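Local atomic coordinates of DUF192 domain-containing protein (Novosphingobium aromaticivorans, PDB entry 3M7A), a protein that is of unknown function but belongs to the DUF192 (COG1430) family and is probably exported, perhaps as a lipoprotein. Residues V23-T28 with A118-N123; R37-R42 with K49-R54; N97-A102 with T108-A113. All blocks are in the same frame, centred on the assembly; numbering follows the deposited sequence. Where two conformers were deposited one is given.

Interaction 1 (V23-T28 with A118-N123)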
loop_
_atom_site.group_PDB
_atom_site.type_symbol
_atom_site.label_atom_id
_atom_site.label_comp_id
_atom_site.label_asym_id
_atom_site.label_seq_id
_atom_site.Cartn_x
_atom_site.Cartn_y
_atom_site.Cartn_z
ATOM N N VAL A 23 6.893 8.191 3.315
ATOM C CA VAL A 23 5.958 8.922 4.138
ATOM C C VAL A 23 5.211 7.963 5.040
ATOM O O VAL A 23 4.950 6.814 4.682
ATOM C CB VAL A 23 4.968 9.746 3.262
ATOM C CG1 VAL A 23 5.725 10.769 2.370
ATOM C CG2 VAL A 23 4.067 8.813 2.428
ATOM N N PRO A 24 4.803 8.432 6.218
ATOM C CA PRO A 24 3.991 7.573 7.091
ATOM C C PRO A 24 2.554 7.451 6.574
ATOM O O PRO A 24 1.937 8.452 6.200
ATOM C CB PRO A 24 4.023 8.305 8.427
ATOM C CG PRO A 24 4.250 9.726 8.053
ATOM C CD PRO A 24 5.167 9.687 6.876
ATOM N N VAL A 25 2.036 6.219 6.544
ATOM C CA VAL A 25 0.649 5.942 6.129
ATOM C C VAL A 25 0.013 5.172 7.271
ATOM O O VAL A 25 0.615 4.237 7.782
ATOM C CB VAL A 25 0.597 5.108 4.828
ATOM C CG1 VAL A 25 -0.847 4.755 4.475
ATOM C CG2 VAL A 25 1.309 5.830 3.698
ATOM N N THR A 26 -1.204 5.564 7.649
ATOM C CA THR A 26 -1.931 4.884 8.715
ATOM C C THR A 26 -3.182 4.254 8.168
ATOM O O THR A 26 -3.773 4.739 7.205
ATOM C CB THR A 26 -2.275 5.851 9.887
ATOM O OG1 THR A 26 -3.119 6.904 9.421
ATOM C CG2 THR A 26 -0.984 6.413 10.508
ATOM N N VAL A 27 -3.541 3.146 8.787
ATOM C CA VAL A 27 -4.753 2.419 8.468
ATOM C C VAL A 27 -5.450 2.181 9.806
ATOM O O VAL A 27 -4.882 1.537 10.697
ATOM C CB VAL A 27 -4.508 1.071 7.738
ATOM C CG1 VAL A 27 -5.821 0.440 7.356
ATOM C CG2 VAL A 27 -3.627 1.278 6.491
ATOM N N THR A 28 -6.686 2.680 9.940
ATOM C CA THR A 28 -7.381 2.700 11.223
ATOM C C THR A 28 -8.792 2.167 11.070
ATOM O O THR A 28 -9.540 2.557 10.165
ATOM C CB THR A 28 -7.388 4.120 11.822
ATOM O OG1 THR A 28 -6.050 4.608 11.847
ATOM C CG2 THR A 28 -7.975 4.122 13.227
ATOM N N ALA A 118 -6.027 5.849 -3.929
ATOM C CA ALA A 118 -4.711 5.391 -3.485
ATOM C C ALA A 118 -4.693 3.875 -3.429
ATOM O O ALA A 118 -5.730 3.235 -3.350
ATOM C CB ALA A 118 -4.367 5.993 -2.107
ATOM N N VAL A 119 -3.498 3.311 -3.433
ATOM C CA VAL A 119 -3.270 1.909 -3.203
ATOM C C VAL A 119 -2.119 1.779 -2.223
ATOM O O VAL A 119 -1.128 2.475 -2.347
ATOM C CB VAL A 119 -2.920 1.164 -4.511
ATOM C CG1 VAL A 119 -2.738 -0.330 -4.258
ATOM C CG2 VAL A 119 -4.026 1.397 -5.573
ATOM N N LEU A 120 -2.271 0.886 -1.243
ATOM C CA LEU A 120 -1.224 0.602 -0.282
ATOM C C LEU A 120 -0.851 -0.866 -0.449
ATOM O O LEU A 120 -1.708 -1.760 -0.334
ATOM C CB LEU A 120 -1.706 0.881 1.137
ATOM C CG LEU A 120 -0.711 0.493 2.218
ATOM C CD1 LEU A 120 0.566 1.369 2.183
ATOM C CD2 LEU A 120 -1.362 0.608 3.604
ATOM N N GLU A 121 0.421 -1.114 -0.741
ATOM C CA GLU A 121 0.955 -2.479 -0.786
ATOM C C GLU A 121 1.802 -2.774 0.450
ATOM O O GLU A 121 2.658 -1.981 0.813
ATOM C CB GLU A 121 1.822 -2.696 -2.040
ATOM C CG GLU A 121 1.017 -2.659 -3.323
ATOM C CD GLU A 121 1.806 -2.844 -4.593
ATOM O OE1 GLU A 121 3.037 -2.846 -4.574
ATOM O OE2 GLU A 121 1.144 -2.961 -5.644
ATOM N N ILE A 122 1.505 -3.902 1.079
ATOM C CA ILE A 122 2.217 -4.393 2.249
ATOM C C ILE A 122 2.481 -5.889 2.041
ATOM O O ILE A 122 2.009 -6.503 1.094
ATOM C CB ILE A 122 1.412 -4.144 3.540
ATOM C CG1 ILE A 122 0.097 -4.936 3.580
ATOM C CG2 ILE A 122 1.186 -2.634 3.720
ATOM C CD1 ILE A 122 -0.681 -4.741 4.892
ATOM N N ASN A 123 3.250 -6.485 2.933
ATOM C CA ASN A 123 3.600 -7.883 2.783
ATOM C C ASN A 123 2.382 -8.800 2.695
ATOM O O ASN A 123 1.366 -8.607 3.376
ATOM C CB ASN A 123 4.463 -8.328 3.969
ATOM C CG ASN A 123 5.907 -7.988 3.820
ATOM O OD1 ASN A 123 6.482 -8.174 2.758
ATOM N ND2 ASN A 123 6.522 -7.546 4.913
#
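L120 meets V25 and V27 across the interior of a mixed beta sheet, the main sheet of this DUF192 domain. Strands 21-29 and 118-123 belong to that sheet without being neighbours in it: strands 32-41 and 61-66 stand between them, and their side chains nevertheless meet in the interior. V25 and L120 have the nearest CA atoms of the two segments, 8.6 Å apart, which leaves the joining entirely to side chains.

All of the contact is apolar and buried. L120 holds CG anti to its backbone N (chi1 175°) and sends CD2 toward the two valines. V25 lends CG1, at 4.3 Å from L120 CD2, a looser touch than that of V27. V25 also lies against I64 and S38, and V27 against I132 and D136. L120 also touches S38, on the strand that pairs with 21-29.

V27 and L120 reach toward each other tip to tip. With V27 CG1 anti to the backbone N (chi1 -176°), the other methyl makes the encounter, and V27 CG2 lies 3.7 Å from L120 CD2.

Interaction 2 (R37-R42 with K49-R54)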
loop_
_atom_site.group_PDB
_atom_site.type_symbol
_atom_site.label_atom_id
_atom_site.label_comp_id
_atom_site.label_asym_id
_atom_site.label_seq_id
_atom_site.Cartn_x
_atom_site.Cartn_y
_atom_site.Cartn_z
ATOM N N ARG A 37 5.714 2.836 6.970
ATOM C CA ARG A 37 6.601 3.784 6.312
ATOM C C ARG A 37 6.631 3.406 4.826
ATOM O O ARG A 37 7.175 2.360 4.473
ATOM C CB ARG A 37 8.015 3.709 6.894
ATOM C CG ARG A 37 8.172 3.995 8.354
ATOM C CD ARG A 37 7.945 5.392 8.677
ATOM N NE ARG A 37 8.859 6.313 7.994
ATOM C CZ ARG A 37 8.834 7.635 8.141
ATOM N NH1 ARG A 37 7.912 8.209 8.936
ATOM N NH2 ARG A 37 9.694 8.396 7.450
ATOM N N SER A 38 6.031 4.245 3.996
ATOM C CA SER A 38 5.704 3.862 2.634
ATOM C C SER A 38 6.390 4.722 1.587
ATOM O O SER A 38 6.296 5.931 1.613
ATOM C CB SER A 38 4.184 3.952 2.464
ATOM O OG SER A 38 3.524 3.118 3.384
ATOM N N GLU A 39 7.047 4.072 0.642
ATOM C CA GLU A 39 7.517 4.763 -0.557
ATOM C C GLU A 39 6.316 5.323 -1.312
ATOM O O GLU A 39 5.323 4.599 -1.486
ATOM C CB GLU A 39 8.243 3.776 -1.455
ATOM C CG GLU A 39 9.648 3.428 -0.962
ATOM C CD GLU A 39 10.188 2.250 -1.741
ATOM O OE1 GLU A 39 10.775 2.497 -2.815
ATOM O OE2 GLU A 39 9.952 1.072 -1.344
ATOM N N LEU A 40 6.438 6.539 -1.839
ATOM C CA LEU A 40 5.343 7.213 -2.513
ATOM C C LEU A 40 5.568 7.152 -4.018
ATOM O O LEU A 40 6.504 7.766 -4.548
ATOM C CB LEU A 40 5.267 8.663 -2.019
ATOM C CG LEU A 40 4.014 9.471 -2.346
ATOM C CD1 LEU A 40 4.092 10.833 -1.640
ATOM C CD2 LEU A 40 3.839 9.647 -3.849
ATOM N N ALA A 41 4.712 6.395 -4.683
ATOM C CA ALA A 41 4.727 6.301 -6.143
ATOM C C ALA A 41 3.600 7.170 -6.657
ATOM O O ALA A 41 2.432 6.950 -6.327
ATOM C CB ALA A 41 4.506 4.854 -6.572
ATOM N N ARG A 42 3.956 8.162 -7.465
ATOM C CA ARG A 42 2.963 9.108 -7.968
ATOM C C ARG A 42 2.764 9.096 -9.478
ATOM O O ARG A 42 1.635 9.062 -9.958
ATOM C CB ARG A 42 3.300 10.526 -7.553
ATOM C CG ARG A 42 2.092 11.365 -7.584
ATOM C CD ARG A 42 2.283 12.719 -7.113
ATOM N NE ARG A 42 2.458 12.945 -5.675
ATOM C CZ ARG A 42 1.496 13.182 -4.774
ATOM N NH1 ARG A 42 0.204 13.070 -5.071
ATOM N NH2 ARG A 42 1.846 13.555 -3.563
ATOM N N LYS A 49 5.905 0.554 -12.178
ATOM C CA LYS A 49 7.043 -0.200 -11.654
ATOM C C LYS A 49 6.724 -0.820 -10.290
ATOM O O LYS A 49 7.169 -1.935 -9.994
ATOM C CB LYS A 49 8.286 0.687 -11.566
ATOM C CG LYS A 49 9.559 -0.067 -11.170
ATOM C CD LYS A 49 10.807 0.811 -11.221
ATOM C CE LYS A 49 12.066 0.042 -10.802
ATOM N NZ LYS A 49 13.266 0.923 -10.664
ATOM N N GLY A 50 5.978 -0.100 -9.435
ATOM C CA GLY A 50 5.596 -0.644 -8.122
ATOM C C GLY A 50 6.792 -1.162 -7.367
ATOM O O GLY A 50 7.832 -0.505 -7.308
ATOM N N LEU A 51 6.610 -2.356 -6.811
ATOM C CA LEU A 51 7.657 -3.040 -6.051
ATOM C C LEU A 51 8.339 -4.142 -6.876
ATOM O O LEU A 51 8.894 -5.079 -6.318
ATOM C CB LEU A 51 7.092 -3.583 -4.724
ATOM C CG LEU A 51 6.843 -2.542 -3.638
ATOM C CD1 LEU A 51 5.981 -3.139 -2.503
ATOM C CD2 LEU A 51 8.165 -2.030 -3.096
HETATM N N MSE A 52 8.299 -4.019 -8.196
HETATM C CA MSE A 52 9.039 -4.950 -9.036
HETATM C C MSE A 52 10.489 -5.049 -8.571
HETATM O O MSE A 52 11.115 -4.055 -8.150
HETATM C CB MSE A 52 9.026 -4.490 -10.493
HETATM C CG MSE A 52 7.724 -4.673 -11.216
HETATM SE SE MSE A 52 7.940 -4.201 -13.073
HETATM C CE MSE A 52 6.143 -4.607 -13.618
ATOM N N PHE A 53 10.992 -6.287 -8.654
ATOM C CA PHE A 53 12.397 -6.635 -8.406
ATOM C C PHE A 53 12.840 -6.631 -6.954
ATOM O O PHE A 53 13.934 -7.121 -6.661
ATOM C CB PHE A 53 13.381 -5.786 -9.233
ATOM C CG PHE A 53 13.016 -5.694 -10.676
ATOM C CD1 PHE A 53 13.013 -6.822 -11.461
ATOM C CD2 PHE A 53 12.622 -4.490 -11.234
ATOM C CE1 PHE A 53 12.644 -6.756 -12.805
ATOM C CE2 PHE A 53 12.251 -4.405 -12.572
ATOM C CZ PHE A 53 12.251 -5.545 -13.348
ATOM N N ARG A 54 12.017 -6.109 -6.042
ATOM C CA ARG A 54 12.386 -6.052 -4.632
ATOM C C ARG A 54 12.400 -7.430 -4.031
ATOM O O ARG A 54 11.463 -8.189 -4.228
ATOM C CB ARG A 54 11.381 -5.242 -3.838
ATOM C CG ARG A 54 11.331 -3.826 -4.215
ATOM C CD ARG A 54 12.618 -3.083 -3.922
ATOM N NE ARG A 54 12.462 -1.707 -4.368
ATOM C CZ ARG A 54 11.860 -0.761 -3.657
ATOM N NH1 ARG A 54 11.419 -1.016 -2.439
ATOM N NH2 ARG A 54 11.727 0.444 -4.171
#
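E39, on strand 37-41, faces L51 and R54 in a loop folded as two overlapping beta turns, type II' from K49 to M52 and type II from L51 to R54. Each turn is closed by a backbone hydrogen bond, M52 N to K49 O at 3.0 Å and R54 N to L51 O at 3.3 Å. G50, where the chain leaves helix 44-49, has positive phi, as has F53 in the second turn.

The side chains are joined by a bidentate salt bridge, described here for one of two conformers deposited for R54. The guanidinium approaches end-on: NH2 donates to E39 OE1 at 2.6 Å, and NH1 to E39 OE2 at 2.8 Å. Both bonds are nearly straight, the first at 170°. OE1 uses its syn lone pair, while OE2 is met on its syn side but somewhat out of the carboxylate plane. Carboxylate and guanidinium are nearly coplanar, 16° apart, and two bonds between flat groups restrict rotation of either one. E39 is extended beyond CG, whereas R54 bends at chi2 (-65°), and the two side chains come from opposite directions. The methyl L51 CD2 lies beside the carboxylate, 4.0 Å from E39 OE2.

OE1 has a second partner in the hydroxyl of S18, a residue that R54 also touches. This buried carboxylate is thus gripped by three bonds, which would probably stabilise its negative charge.

M63 of strand 61-66 packs against both E39 and L51. Strand 32-41 itself runs between strands 21-29 and 61-66 in the main sheet, and the salt bridge ties it to the loop that leads from helix 44-49 toward strand 61-66.

Interaction 3 (N97-A102 with T108-A113)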
loop_
_atom_site.group_PDB
_atom_site.type_symbol
_atom_site.label_atom_id
_atom_site.label_comp_id
_atom_site.label_asym_id
_atom_site.label_seq_id
_atom_site.Cartn_x
_atom_site.Cartn_y
_atom_site.Cartn_z
ATOM N N ASN A 97 -11.459 -2.642 -1.130
ATOM C CA ASN A 97 -11.227 -4.039 -1.333
ATOM C C ASN A 97 -9.725 -4.299 -1.216
ATOM O O ASN A 97 -8.888 -3.377 -1.306
ATOM C CB ASN A 97 -11.761 -4.556 -2.684
ATOM C CG ASN A 97 -11.019 -4.018 -3.893
ATOM O OD1 ASN A 97 -11.005 -2.805 -4.146
ATOM N ND2 ASN A 97 -10.437 -4.925 -4.670
ATOM N N ILE A 98 -9.387 -5.563 -0.966
ATOM C CA ILE A 98 -8.015 -5.990 -0.795
ATOM C C ILE A 98 -7.781 -7.181 -1.727
ATOM O O ILE A 98 -8.572 -8.129 -1.712
ATOM C CB ILE A 98 -7.749 -6.404 0.674
ATOM C CG1 ILE A 98 -8.060 -5.241 1.656
ATOM C CG2 ILE A 98 -6.291 -6.901 0.827
ATOM C CD1 ILE A 98 -7.972 -5.627 3.111
ATOM N N ALA A 99 -6.709 -7.136 -2.509
ATOM C CA ALA A 99 -6.227 -8.314 -3.237
ATOM C C ALA A 99 -5.191 -8.960 -2.325
ATOM O O ALA A 99 -4.050 -8.504 -2.276
ATOM C CB ALA A 99 -5.639 -7.968 -4.593
ATOM N N ALA A 100 -5.648 -9.914 -1.507
ATOM C CA ALA A 100 -4.804 -10.544 -0.506
ATOM C C ALA A 100 -3.934 -11.612 -1.154
ATOM O O ALA A 100 -4.387 -12.337 -2.053
ATOM C CB ALA A 100 -5.624 -11.145 0.631
ATOM N N ASN A 101 -2.708 -11.718 -0.677
ATOM C CA ASN A 101 -1.821 -12.786 -1.128
ATOM C C ASN A 101 -1.666 -12.820 -2.649
ATOM O O ASN A 101 -1.655 -13.877 -3.273
ATOM C CB ASN A 101 -2.258 -14.144 -0.552
ATOM C CG ASN A 101 -2.436 -14.090 0.920
ATOM O OD1 ASN A 101 -3.551 -14.316 1.447
ATOM N ND2 ASN A 101 -1.391 -13.772 1.595
ATOM N N ALA A 102 -1.518 -11.629 -3.231
ATOM C CA ALA A 102 -1.117 -11.537 -4.619
ATOM C C ALA A 102 0.168 -12.346 -4.789
ATOM O O ALA A 102 1.038 -12.353 -3.936
ATOM C CB ALA A 102 -0.933 -10.063 -5.029
ATOM N N THR A 108 -2.145 -12.323 -13.621
ATOM C CA THR A 108 -3.580 -12.178 -13.456
ATOM C C THR A 108 -3.910 -10.753 -12.988
ATOM O O THR A 108 -3.277 -10.249 -12.064
ATOM C CB THR A 108 -4.108 -13.156 -12.394
ATOM O OG1 THR A 108 -3.706 -14.493 -12.738
ATOM C CG2 THR A 108 -5.630 -13.073 -12.278
ATOM N N PRO A 109 -4.899 -10.100 -13.624
ATOM C CA PRO A 109 -5.220 -8.747 -13.208
ATOM C C PRO A 109 -5.875 -8.747 -11.842
ATOM O O PRO A 109 -6.692 -9.631 -11.524
ATOM C CB PRO A 109 -6.197 -8.259 -14.284
ATOM C CG PRO A 109 -6.743 -9.520 -14.892
ATOM C CD PRO A 109 -5.648 -10.513 -14.817
ATOM N N LEU A 110 -5.556 -7.720 -11.071
ATOM C CA LEU A 110 -6.076 -7.550 -9.713
ATOM C C LEU A 110 -6.759 -6.196 -9.687
ATOM O O LEU A 110 -6.113 -5.171 -9.507
ATOM C CB LEU A 110 -4.925 -7.592 -8.709
ATOM C CG LEU A 110 -4.070 -8.859 -8.786
ATOM C CD1 LEU A 110 -2.850 -8.658 -7.906
ATOM C CD2 LEU A 110 -4.901 -10.111 -8.402
ATOM N N PRO A 111 -8.082 -6.178 -9.895
ATOM C CA PRO A 111 -8.781 -4.898 -10.041
ATOM C C PRO A 111 -9.245 -4.293 -8.733
ATOM O O PRO A 111 -9.673 -5.002 -7.819
ATOM C CB PRO A 111 -10.005 -5.269 -10.874
ATOM C CG PRO A 111 -10.248 -6.695 -10.514
ATOM C CD PRO A 111 -8.917 -7.305 -10.317
ATOM N N ALA A 112 -9.221 -2.979 -8.675
ATOM C CA ALA A 112 -9.905 -2.230 -7.635
ATOM C C ALA A 112 -11.408 -2.372 -7.820
ATOM O O ALA A 112 -11.896 -2.605 -8.928
ATOM C CB ALA A 112 -9.513 -0.725 -7.703
ATOM N N ALA A 113 -12.148 -2.114 -6.737
ATOM C CA ALA A 113 -13.599 -2.146 -6.789
ATOM C C ALA A 113 -14.184 -0.995 -7.582
ATOM O O ALA A 113 -15.341 -1.053 -7.948
ATOM C CB ALA A 113 -14.148 -2.092 -5.369
#
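The side-chain amide of N97 is bound at both ends by the backbone of 111-113: its OD1 accepts from A113 N at 2.9 Å and its ND2 donates to P111 O at 3.2 Å. The two bonds differ in quality. A113 N stands above the carbonyl plane of the N97 amide, 52° out of it, and so misses the lone pairs of OD1. P111 O, by contrast, receives ND2 in its own carbonyl plane, on a lone pair, though it is itself tilted from the plane of the N97 amide. Neither bond is straight, at 141° and 146°. With CG placed between the backbone N and the carbonyl carbon, N97 turns its amide toward the other segment, and the pair of bonds fixes which way round the amide lies. Its OD1 also comes within 3.4 Å of A113 CB.

Farther along, the contact becomes apolar. A99 CB packs on L110 CB at 4.2 Å, and A102 CB touches L110 CD1 at 3.7 Å, so that the leucine side chain runs along two alanines beyond the polar pair. L110 and A112 also touch I86 and F88 of strand 84-89.

Strands 97-100 and 110-112 run nearly antiparallel with axes 7.8 Å apart, and each takes its backbone partners elsewhere. N97 and A99 pair with F88 and I86 in the main sheet, while L110 and A112 pair with F75 and A73. Strand 110-112, paired with 72-75 in a small antiparallel sheet, packs its side chains on strands 95-102 and 84-89 of the main sheet, a packing of two beta sheets in which a side-chain amide bridges P111 O on the facing strand and A113 N at the corner that follows it.

Overall arrangement
Interactions 1 and 2 touch and share the main sheet: strand 21-29 of the first pairs with strand 32-41 of the second, V23 O probably bonding S38 N, and S38 also packs against V25 and L120. Interaction 3 lies apart, its centre about 15 Å from that of interaction 1 and 16 Å from that of interaction 2. Chemistry follows place. Near the chain centre, 23-28 and 118-123 meet through methyl groups alone; farther out, 37-42 and 49-54 are held by a salt bridge between a buried glutamate and a partly exposed arginine; the partly exposed 97-102 and 108-113 combine hydrogen bonds of an uncharged side-chain amide with small apolar contacts between two sheets.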